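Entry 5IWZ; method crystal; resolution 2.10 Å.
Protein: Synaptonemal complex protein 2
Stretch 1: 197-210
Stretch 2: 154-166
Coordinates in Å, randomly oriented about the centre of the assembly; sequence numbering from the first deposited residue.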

# COMPACT_ATOMS: atom_id res chain seq x y z
N GLN A 197 23.13 -8.94 -8.08
CA GLN A 197 23.12 -7.87 -9.07
C GLN A 197 21.71 -7.31 -9.27
O GLN A 197 21.54 -6.09 -9.41
CB GLN A 197 23.68 -8.38 -10.40
CG GLN A 197 23.61 -7.37 -11.55
CD GLN A 197 24.42 -6.12 -11.28
OE1 GLN A 197 24.00 -5.01 -11.62
NE2 GLN A 197 25.59 -6.29 -10.67
N GLU A 198 20.70 -8.18 -9.28
CA GLU A 198 19.34 -7.72 -9.54
C GLU A 198 18.89 -6.72 -8.48
O GLU A 198 18.29 -5.69 -8.82
CB GLU A 198 18.37 -8.90 -9.61
CG GLU A 198 16.97 -8.47 -10.07
CD GLU A 198 15.86 -9.37 -9.53
OE1 GLU A 198 16.15 -10.35 -8.82
OE2 GLU A 198 14.68 -9.08 -9.83
N MET A 199 19.17 -7.00 -7.21
CA MET A 199 18.75 -6.11 -6.13
C MET A 199 19.46 -4.76 -6.23
O MET A 199 18.84 -3.71 -6.01
CB MET A 199 19.00 -6.75 -4.77
CG MET A 199 17.91 -7.70 -4.31
SD MET A 199 16.26 -7.19 -4.87
CE MET A 199 15.89 -5.88 -3.70
N LEU A 200 20.75 -4.78 -6.56
CA LEU A 200 21.50 -3.53 -6.66
C LEU A 200 20.94 -2.64 -7.75
O LEU A 200 20.82 -1.42 -7.57
CB LEU A 200 22.98 -3.81 -6.91
CG LEU A 200 23.77 -4.21 -5.66
CD1 LEU A 200 25.12 -4.76 -6.08
CD2 LEU A 200 23.95 -3.03 -4.70
N THR A 201 20.59 -3.22 -8.90
CA THR A 201 19.92 -2.45 -9.94
C THR A 201 18.57 -1.93 -9.48
O THR A 201 18.24 -0.75 -9.69
CB THR A 201 19.79 -3.32 -11.20
OG1 THR A 201 21.09 -3.65 -11.68
CG2 THR A 201 19.02 -2.58 -12.29
N LEU A 202 17.76 -2.79 -8.86
CA LEU A 202 16.44 -2.36 -8.39
C LEU A 202 16.56 -1.23 -7.37
O LEU A 202 15.85 -0.22 -7.46
CB LEU A 202 15.67 -3.54 -7.78
CG LEU A 202 15.14 -4.54 -8.81
CD1 LEU A 202 14.56 -5.77 -8.11
CD2 LEU A 202 14.10 -3.86 -9.69
N MET A 203 17.47 -1.38 -6.40
CA MET A 203 17.62 -0.35 -5.39
C MET A 203 18.10 0.95 -5.98
O MET A 203 17.73 2.03 -5.51
CB MET A 203 18.58 -0.83 -4.31
CG MET A 203 17.99 -1.86 -3.42
SD MET A 203 19.28 -2.34 -2.29
CE MET A 203 18.76 -1.55 -0.79
N SER A 204 18.93 0.88 -7.02
CA SER A 204 19.34 2.11 -7.69
C SER A 204 18.15 2.77 -8.39
O SER A 204 17.97 3.99 -8.31
CB SER A 204 20.46 1.80 -8.69
OG SER A 204 21.07 3.00 -9.11
N ASN A 205 17.30 1.97 -9.05
CA ASN A 205 16.12 2.54 -9.68
C ASN A 205 15.10 3.01 -8.65
O ASN A 205 14.31 3.92 -8.93
CB ASN A 205 15.49 1.53 -10.64
CG ASN A 205 16.47 1.08 -11.71
OD1 ASN A 205 17.31 1.85 -12.16
ND2 ASN A 205 16.38 -0.18 -12.10
N MET A 206 15.10 2.42 -7.45
CA MET A 206 14.24 2.91 -6.39
C MET A 206 14.65 4.30 -5.95
O MET A 206 13.81 5.20 -5.81
CB MET A 206 14.25 1.93 -5.22
CG MET A 206 13.65 0.58 -5.58
SD MET A 206 13.50 -0.47 -4.14
CE MET A 206 11.79 -0.09 -3.70
N GLY A 207 15.96 4.51 -5.74
CA GLY A 207 16.46 5.85 -5.42
C GLY A 207 16.05 6.88 -6.46
O GLY A 207 15.53 7.94 -6.12
N GLU A 208 16.30 6.58 -7.74
CA GLU A 208 15.85 7.45 -8.83
C GLU A 208 14.37 7.74 -8.70
O GLU A 208 13.91 8.87 -8.94
CB GLU A 208 16.09 6.78 -10.18
CG GLU A 208 17.44 7.02 -10.82
CD GLU A 208 17.48 6.51 -12.26
OE1 GLU A 208 16.48 6.65 -12.99
OE2 GLU A 208 18.51 5.94 -12.68
N ARG A 209 13.60 6.72 -8.32
CA ARG A 209 12.15 6.81 -8.31
C ARG A 209 11.64 7.76 -7.24
O ARG A 209 10.62 8.42 -7.45
CB ARG A 209 11.57 5.40 -8.14
CG ARG A 209 10.10 5.36 -7.78
CD ARG A 209 9.26 5.67 -8.94
NE ARG A 209 7.94 5.11 -8.74
CZ ARG A 209 6.87 5.42 -9.47
NH1 ARG A 209 6.97 6.32 -10.44
NH2 ARG A 209 5.75 4.84 -9.18
N ILE A 210 12.33 7.87 -6.11
CA ILE A 210 11.96 8.87 -5.11
C ILE A 210 11.77 10.23 -5.76
O ILE A 210 10.80 10.95 -5.49
CB ILE A 210 13.02 8.93 -4.01
CG1 ILE A 210 13.05 7.65 -3.19
CG2 ILE A 210 12.79 10.14 -3.11
CD1 ILE A 210 14.34 7.51 -2.38
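Stretch 2 154-166: FIPQICALVIDSR

How does stretch 2 lie on stretch 1? Stretch 1 is helical throughout, and stretch 2 enters already helical and stays so through Ile-163, kinked at Pro-156, whose ring nitrogen carries no hydrogen to bond the preceding turn. Asp-164 is the first residue to leave helical phi/psi, and the rest is loop or turn. The two helices run in the same general direction, their axes crossing at 31° with a closest approach of 9.7 Å. The register pairs Met-199 with Pro-156, Leu-202 with Cys-159 and Met-206 with Ile-163, the CA atoms of this last pair being 6.0 Å apart.

What meets the start of stretch 1? Glu-198 places OE2 3.5 Å from CB of Pro-156. Met-199 points sideways at its CA-to-CB bond, but its end comes nearer: CE lies 3.9 Å from CG2 of Ile-155 and 4.0 Å from SG of Cys-159.

Where do the helices interlock? Leu-202 points toward stretch 2 and sits as a knob among Pro-156, Cys-159, Ala-160 and Ile-163. Its CD1 is 4.1 Å from CB of Pro-156, and its CD2 is 3.8 Å from CD1 of Ile-163. That same Ile-163 CD1 comes within 3.6 Å of CB of Asn-205 and 3.6 Å of CG of Met-206, so one methyl group packs against successive turns. Met-206 also brings SD to 3.5 Å from SG of Cys-159 and CE to 4.3 Å from CG1 of Val-162.

How does the contact end? Arg-209 reaches the last turn of the other helix, where carbonyls lack the amide partners of a continuing helix. Its NE donates a hydrogen bond to O of Val-162 at 3.0 Å, and NH2 adds a weak one to the same Val-162 O at 3.3 Å. Beyond the helix, CB of Ser-165 lies 3.6 Å from NH1 of Arg-209.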

# COMPACT_ATOMS: atom_id res chain seq x y z
N PHE A 154 9.37 -12.39 -3.31
CA PHE A 154 8.50 -11.23 -3.45
C PHE A 154 9.17 -9.88 -3.19
O PHE A 154 8.68 -8.89 -3.73
CB PHE A 154 7.27 -11.37 -2.54
CG PHE A 154 6.14 -12.11 -3.20
CD1 PHE A 154 5.28 -11.45 -4.07
CD2 PHE A 154 5.96 -13.47 -2.99
CE1 PHE A 154 4.24 -12.13 -4.69
CE2 PHE A 154 4.92 -14.16 -3.61
CZ PHE A 154 4.06 -13.48 -4.46
N ILE A 155 10.30 -9.81 -2.45
CA ILE A 155 11.04 -8.55 -2.36
C ILE A 155 11.40 -8.00 -3.74
O ILE A 155 11.15 -6.82 -4.00
CB ILE A 155 12.26 -8.70 -1.44
CG1 ILE A 155 11.84 -9.02 -0.01
CG2 ILE A 155 13.11 -7.44 -1.48
CD1 ILE A 155 10.98 -7.99 0.60
N PRO A 156 11.97 -8.80 -4.67
CA PRO A 156 12.22 -8.24 -6.02
C PRO A 156 10.95 -7.88 -6.78
O PRO A 156 10.95 -6.88 -7.52
CB PRO A 156 13.01 -9.36 -6.73
CG PRO A 156 12.86 -10.56 -5.89
CD PRO A 156 12.63 -10.10 -4.49
N GLN A 157 9.87 -8.66 -6.63
CA GLN A 157 8.62 -8.36 -7.31
C GLN A 157 8.06 -7.02 -6.86
O GLN A 157 7.60 -6.21 -7.67
CB GLN A 157 7.58 -9.46 -7.04
CG GLN A 157 7.92 -10.83 -7.61
CD GLN A 157 7.63 -10.94 -9.09
OE1 GLN A 157 6.91 -10.12 -9.66
NE2 GLN A 157 8.21 -11.95 -9.73
N ILE A 158 8.03 -6.80 -5.54
CA ILE A 158 7.46 -5.57 -5.01
C ILE A 158 8.29 -4.35 -5.42
O ILE A 158 7.73 -3.32 -5.82
CB ILE A 158 7.31 -5.68 -3.48
CG1 ILE A 158 6.29 -6.79 -3.17
CG2 ILE A 158 6.90 -4.31 -2.87
CD1 ILE A 158 6.10 -7.06 -1.68
N CYS A 159 9.62 -4.45 -5.37
CA CYS A 159 10.47 -3.34 -5.82
C CYS A 159 10.21 -3.01 -7.28
O CYS A 159 10.09 -1.83 -7.65
CB CYS A 159 11.95 -3.68 -5.60
SG CYS A 159 12.50 -3.82 -3.89
N ALA A 160 10.15 -4.04 -8.13
CA ALA A 160 9.83 -3.81 -9.54
C ALA A 160 8.48 -3.12 -9.68
O ALA A 160 8.34 -2.17 -10.47
CB ALA A 160 9.87 -5.13 -10.32
N LEU A 161 7.49 -3.56 -8.90
CA LEU A 161 6.15 -2.96 -8.94
C LEU A 161 6.18 -1.50 -8.51
O LEU A 161 5.47 -0.66 -9.08
CB LEU A 161 5.20 -3.75 -8.04
CG LEU A 161 3.70 -3.45 -8.08
CD1 LEU A 161 3.12 -3.82 -9.44
CD2 LEU A 161 2.96 -4.21 -6.98
N VAL A 162 6.97 -1.19 -7.48
CA VAL A 162 7.03 0.17 -6.95
C VAL A 162 7.76 1.09 -7.93
O VAL A 162 7.42 2.27 -8.04
CB VAL A 162 7.69 0.14 -5.56
CG1 VAL A 162 8.03 1.54 -5.09
CG2 VAL A 162 6.74 -0.50 -4.54
N ILE A 163 8.73 0.56 -8.67
CA ILE A 163 9.46 1.36 -9.65
C ILE A 163 8.65 1.62 -10.92
O ILE A 163 8.94 2.58 -11.64
CB ILE A 163 10.77 0.63 -10.00
CG1 ILE A 163 11.74 0.67 -8.82
CG2 ILE A 163 11.43 1.19 -11.23
CD1 ILE A 163 12.90 -0.32 -8.97
N ASP A 164 7.65 0.79 -11.22
CA ASP A 164 6.95 0.84 -12.50
C ASP A 164 5.94 1.99 -12.44
O ASP A 164 4.93 1.91 -11.72
CB ASP A 164 6.27 -0.50 -12.79
CG ASP A 164 5.61 -0.57 -14.19
OD1 ASP A 164 5.38 0.47 -14.83
OD2 ASP A 164 5.30 -1.70 -14.64
N SER A 165 6.20 3.06 -13.19
CA SER A 165 5.35 4.24 -13.12
C SER A 165 3.96 3.99 -13.68
O SER A 165 3.06 4.81 -13.46
CB SER A 165 6.00 5.42 -13.84
OG SER A 165 6.02 5.24 -15.25
N ARG A 166 3.75 2.88 -14.39
CA ARG A 166 2.43 2.60 -14.94
C ARG A 166 1.42 2.15 -13.89
O ARG A 166 0.22 2.23 -14.14
CB ARG A 166 2.54 1.56 -16.05
CG ARG A 166 3.44 1.99 -17.20
CD ARG A 166 3.64 0.87 -18.20
NE ARG A 166 4.37 -0.24 -17.61
CZ ARG A 166 4.49 -1.44 -18.16
NH1 ARG A 166 3.93 -1.69 -19.33
NH2 ARG A 166 5.17 -2.39 -17.53